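Local coordinates for ABC transporter substrate-binding protein (Rhizobium radiobacter, PDB 6TFX), which binds the opine mannopinic acid as the periplasmic solute-binding component of an ABC transporter in a plant-associated bacterium, at residues A[175-187]-A[194-206]. Residues are numbered along the deposited sequence; the frame is centred on the assembly and turned at random.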
# COMPACT_ATOMS: atom_id res chain seq x y z
N ILE A 175 -8.19 15.00 16.24
CA ILE A 175 -7.12 14.03 16.40
C ILE A 175 -6.61 14.20 17.83
O ILE A 175 -6.38 15.34 18.26
CB ILE A 175 -5.98 14.19 15.35
CG1 ILE A 175 -6.53 14.00 13.90
CG2 ILE A 175 -4.81 13.23 15.64
CD1 ILE A 175 -5.57 14.48 12.77
N GLN A 176 -6.49 13.09 18.57
CA GLN A 176 -5.95 13.07 19.93
C GLN A 176 -4.57 12.42 19.67
O GLN A 176 -4.51 11.19 19.49
CB GLN A 176 -6.85 12.20 20.86
CG GLN A 176 -8.25 12.78 21.16
CD GLN A 176 -9.22 12.93 19.99
OE1 GLN A 176 -9.71 14.03 19.72
NE2 GLN A 176 -9.52 11.85 19.26
N PRO A 177 -3.48 13.23 19.48
CA PRO A 177 -2.19 12.66 19.05
C PRO A 177 -1.71 11.43 19.82
O PRO A 177 -1.72 11.43 21.05
CB PRO A 177 -1.22 13.84 19.18
CG PRO A 177 -2.07 15.04 18.98
CD PRO A 177 -3.39 14.71 19.62
N GLY A 178 -1.37 10.39 19.08
CA GLY A 178 -0.91 9.13 19.64
C GLY A 178 -1.97 8.31 20.36
O GLY A 178 -1.66 7.26 20.91
N GLN A 179 -3.24 8.76 20.35
CA GLN A 179 -4.31 8.02 21.04
C GLN A 179 -5.42 7.59 20.08
O GLN A 179 -5.78 6.41 20.05
CB GLN A 179 -4.93 8.86 22.19
CG GLN A 179 -3.93 9.23 23.28
CD GLN A 179 -4.61 9.79 24.51
OE1 GLN A 179 -5.22 9.06 25.29
NE2 GLN A 179 -4.51 11.10 24.72
N SER A 180 -5.96 8.56 19.31
CA SER A 180 -7.06 8.27 18.39
C SER A 180 -7.39 9.37 17.41
O SER A 180 -6.98 10.52 17.59
CB SER A 180 -8.34 7.94 19.18
OG SER A 180 -8.82 9.03 19.95
N VAL A 181 -8.18 9.01 16.39
CA VAL A 181 -8.78 9.95 15.46
C VAL A 181 -10.28 9.77 15.65
O VAL A 181 -10.77 8.63 15.66
CB VAL A 181 -8.39 9.71 13.98
CG1 VAL A 181 -9.05 10.74 13.08
CG2 VAL A 181 -6.89 9.73 13.81
N THR A 182 -11.01 10.89 15.79
CA THR A 182 -12.45 10.85 15.90
C THR A 182 -12.99 11.29 14.57
O THR A 182 -12.74 12.43 14.14
CB THR A 182 -12.99 11.76 17.03
OG1 THR A 182 -12.38 11.38 18.26
CG2 THR A 182 -14.54 11.66 17.18
N LEU A 183 -13.71 10.39 13.90
CA LEU A 183 -14.37 10.73 12.64
C LEU A 183 -15.88 10.77 12.87
O LEU A 183 -16.41 10.02 13.69
CB LEU A 183 -14.05 9.73 11.53
CG LEU A 183 -12.55 9.58 11.17
CD1 LEU A 183 -11.92 8.44 11.96
CD2 LEU A 183 -12.38 9.36 9.69
N THR A 184 -16.57 11.68 12.16
CA THR A 184 -18.02 11.75 12.28
C THR A 184 -18.62 11.61 10.89
O THR A 184 -17.96 11.91 9.89
CB THR A 184 -18.45 13.06 12.96
OG1 THR A 184 -17.97 14.15 12.19
CG2 THR A 184 -17.96 13.17 14.38
N ALA A 185 -19.88 11.17 10.82
CA ALA A 185 -20.55 10.99 9.54
C ALA A 185 -20.68 12.32 8.82
O ALA A 185 -21.00 13.33 9.45
CB ALA A 185 -21.93 10.41 9.76
N ASN A 186 -20.42 12.32 7.51
CA ASN A 186 -20.63 13.47 6.67
C ASN A 186 -22.14 13.45 6.35
O ASN A 186 -22.59 12.68 5.49
CB ASN A 186 -19.78 13.38 5.41
CG ASN A 186 -20.12 14.38 4.32
OD1 ASN A 186 -20.92 15.32 4.51
ND2 ASN A 186 -19.50 14.21 3.16
N ALA A 187 -22.93 14.28 7.07
CA ALA A 187 -24.40 14.31 6.92
C ALA A 187 -24.89 14.61 5.48
O ALA A 187 -26.03 14.27 5.13
CB ALA A 187 -25.01 15.31 7.90
N PRO A 194 -24.37 8.47 6.32
CA PRO A 194 -23.98 7.17 6.89
C PRO A 194 -24.87 6.69 8.02
O PRO A 194 -25.44 7.49 8.78
CB PRO A 194 -22.55 7.42 7.38
CG PRO A 194 -22.04 8.47 6.43
CD PRO A 194 -23.21 9.38 6.24
N LYS A 195 -24.97 5.36 8.15
CA LYS A 195 -25.72 4.72 9.24
C LYS A 195 -24.95 4.85 10.55
O LYS A 195 -25.56 4.89 11.61
CB LYS A 195 -25.99 3.26 8.91
CG LYS A 195 -26.98 3.14 7.77
CD LYS A 195 -27.25 1.69 7.44
CE LYS A 195 -28.18 1.65 6.25
NZ LYS A 195 -28.63 0.26 5.96
N LEU A 196 -23.62 4.94 10.47
CA LEU A 196 -22.78 5.17 11.65
C LEU A 196 -22.68 6.68 11.85
O LEU A 196 -22.55 7.43 10.88
CB LEU A 196 -21.36 4.61 11.45
CG LEU A 196 -21.22 3.11 11.24
CD1 LEU A 196 -19.78 2.78 10.95
CD2 LEU A 196 -21.69 2.32 12.46
N SER A 197 -22.72 7.14 13.09
CA SER A 197 -22.60 8.56 13.39
C SER A 197 -21.16 8.93 13.70
O SER A 197 -20.75 10.06 13.45
CB SER A 197 -23.48 8.92 14.58
OG SER A 197 -23.05 8.16 15.69
N LYS A 198 -20.37 7.96 14.22
CA LYS A 198 -18.99 8.22 14.63
C LYS A 198 -18.11 6.99 14.51
O LYS A 198 -18.58 5.86 14.66
CB LYS A 198 -19.01 8.68 16.12
CG LYS A 198 -17.75 9.39 16.60
CD LYS A 198 -17.88 9.86 18.05
CE LYS A 198 -17.03 9.02 18.97
NZ LYS A 198 -16.88 9.65 20.31
N ILE A 199 -16.82 7.23 14.25
CA ILE A 199 -15.77 6.21 14.25
C ILE A 199 -14.71 6.70 15.23
O ILE A 199 -14.23 7.82 15.10
CB ILE A 199 -15.13 5.95 12.86
CG1 ILE A 199 -16.19 5.52 11.81
CG2 ILE A 199 -14.00 4.89 12.96
CD1 ILE A 199 -15.66 5.62 10.36
N SER A 200 -14.37 5.85 16.21
CA SER A 200 -13.27 6.13 17.14
C SER A 200 -12.15 5.21 16.66
O SER A 200 -12.24 3.98 16.80
CB SER A 200 -13.68 5.83 18.58
OG SER A 200 -12.57 6.06 19.44
N TYR A 201 -11.15 5.79 16.00
CA TYR A 201 -10.05 5.07 15.36
C TYR A 201 -8.88 5.13 16.33
O TYR A 201 -8.23 6.17 16.46
CB TYR A 201 -9.75 5.76 14.04
CG TYR A 201 -8.74 5.06 13.15
CD1 TYR A 201 -7.39 5.36 13.24
CD2 TYR A 201 -9.16 4.17 12.17
CE1 TYR A 201 -6.46 4.78 12.37
CE2 TYR A 201 -8.24 3.60 11.28
CZ TYR A 201 -6.89 3.89 11.40
OH TYR A 201 -5.97 3.33 10.55
N ARG A 202 -8.68 4.03 17.06
CA ARG A 202 -7.71 3.94 18.15
C ARG A 202 -6.35 3.39 17.76
O ARG A 202 -6.27 2.31 17.17
CB ARG A 202 -8.29 3.11 19.30
CG ARG A 202 -9.47 3.77 20.00
CD ARG A 202 -9.91 3.01 21.24
NE ARG A 202 -8.87 2.95 22.26
CZ ARG A 202 -8.85 2.07 23.26
NH1 ARG A 202 -9.82 1.18 23.40
NH2 ARG A 202 -7.85 2.08 24.14
N PHE A 203 -5.28 4.10 18.18
CA PHE A 203 -3.89 3.70 17.94
C PHE A 203 -3.47 2.74 19.04
O PHE A 203 -3.33 3.14 20.20
CB PHE A 203 -2.98 4.93 17.88
CG PHE A 203 -3.34 5.82 16.71
CD1 PHE A 203 -3.23 5.36 15.41
CD2 PHE A 203 -3.78 7.12 16.91
CE1 PHE A 203 -3.57 6.17 14.33
CE2 PHE A 203 -4.11 7.94 15.84
CZ PHE A 203 -4.02 7.46 14.55
N LEU A 204 -3.42 1.45 18.71
CA LEU A 204 -3.08 0.42 19.69
C LEU A 204 -2.04 -0.49 19.07
O LEU A 204 -2.33 -1.64 18.73
CB LEU A 204 -4.34 -0.38 20.12
CG LEU A 204 -5.35 0.39 20.98
CD1 LEU A 204 -6.71 -0.27 20.96
CD2 LEU A 204 -4.86 0.51 22.44
N ASN A 205 -0.81 0.05 18.91
CA ASN A 205 0.28 -0.70 18.30
C ASN A 205 0.66 -1.96 19.08
O ASN A 205 1.03 -2.95 18.47
CB ASN A 205 1.52 0.18 18.09
CG ASN A 205 2.41 -0.36 16.98
OD1 ASN A 205 1.96 -0.57 15.85
ND2 ASN A 205 3.69 -0.58 17.28
N ASN A 206 0.52 -1.95 20.42
CA ASN A 206 0.84 -3.11 21.25
C ASN A 206 -0.25 -4.17 21.08
O ASN A 206 -1.42 -3.92 21.41
CB ASN A 206 0.99 -2.70 22.71
CG ASN A 206 1.36 -3.86 23.59
OD1 ASN A 206 0.50 -4.58 24.11
ND2 ASN A 206 2.65 -4.09 23.76
O HOH W 1 -5.49 4.39 21.79
O HOH W 2 -11.97 8.87 19.37
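Strands 180-185 and 198-203 run antiparallel, their axes 4.6 Å apart at the closest approach and their directions 166° from each other, within the mixed sheet of this family 5 periplasmic solute-binding protein. On the far side of 180-185 lies strand 170-176, and 198-203 is in turn paired, in parallel, with strand 5-10. Hydrogen-bonded pairs at V181–Y201 and L183–I199 supply four of the six backbone bonds; F203 N to Q179 O and A185 N to S197 O extend the ladder at its two ends. Where strand 180-185 begins, Q179 and S180 form a classic beta bulge opposite Q176, whose O receives both of their N-H groups.

V181, L183, I199 and Y201 share the buried face, where helix 26-35 packs on L183 and Y201 and F170 meets I199. With its CG anti to the carbonyl carbon (chi1 -60°), L183 lies alongside Y201 and sets CD1 4.0 Å from Y201 CB. Y201 carries its ring away from strand 180-185, toward helix 26-35, where its hydroxyl bonds S27. F203 instead turns back over the bulge: CD2 is 3.5 Å from S180 N, and CZ comes within 3.7 Å of V181 CG2, the two side chains passing at a slant. At the other end, A185 CB packs 3.9 Å from P194 CG.

Polar groups occupy the face of S180, T182, T184, K198, S200 and R202. The aliphatic part of K198 crosses T182 CG2, its CD 3.9 Å from that methyl, while one of two R202 conformers forms a salt bridge with E218. Q176 NE2 donates to S180 OG nearly in its own amide plane (3.0 Å) and more weakly to T182 OG1. Both hydroxyls also meet a water, which joins the strands through its 2.9 Å bond to S200 OG.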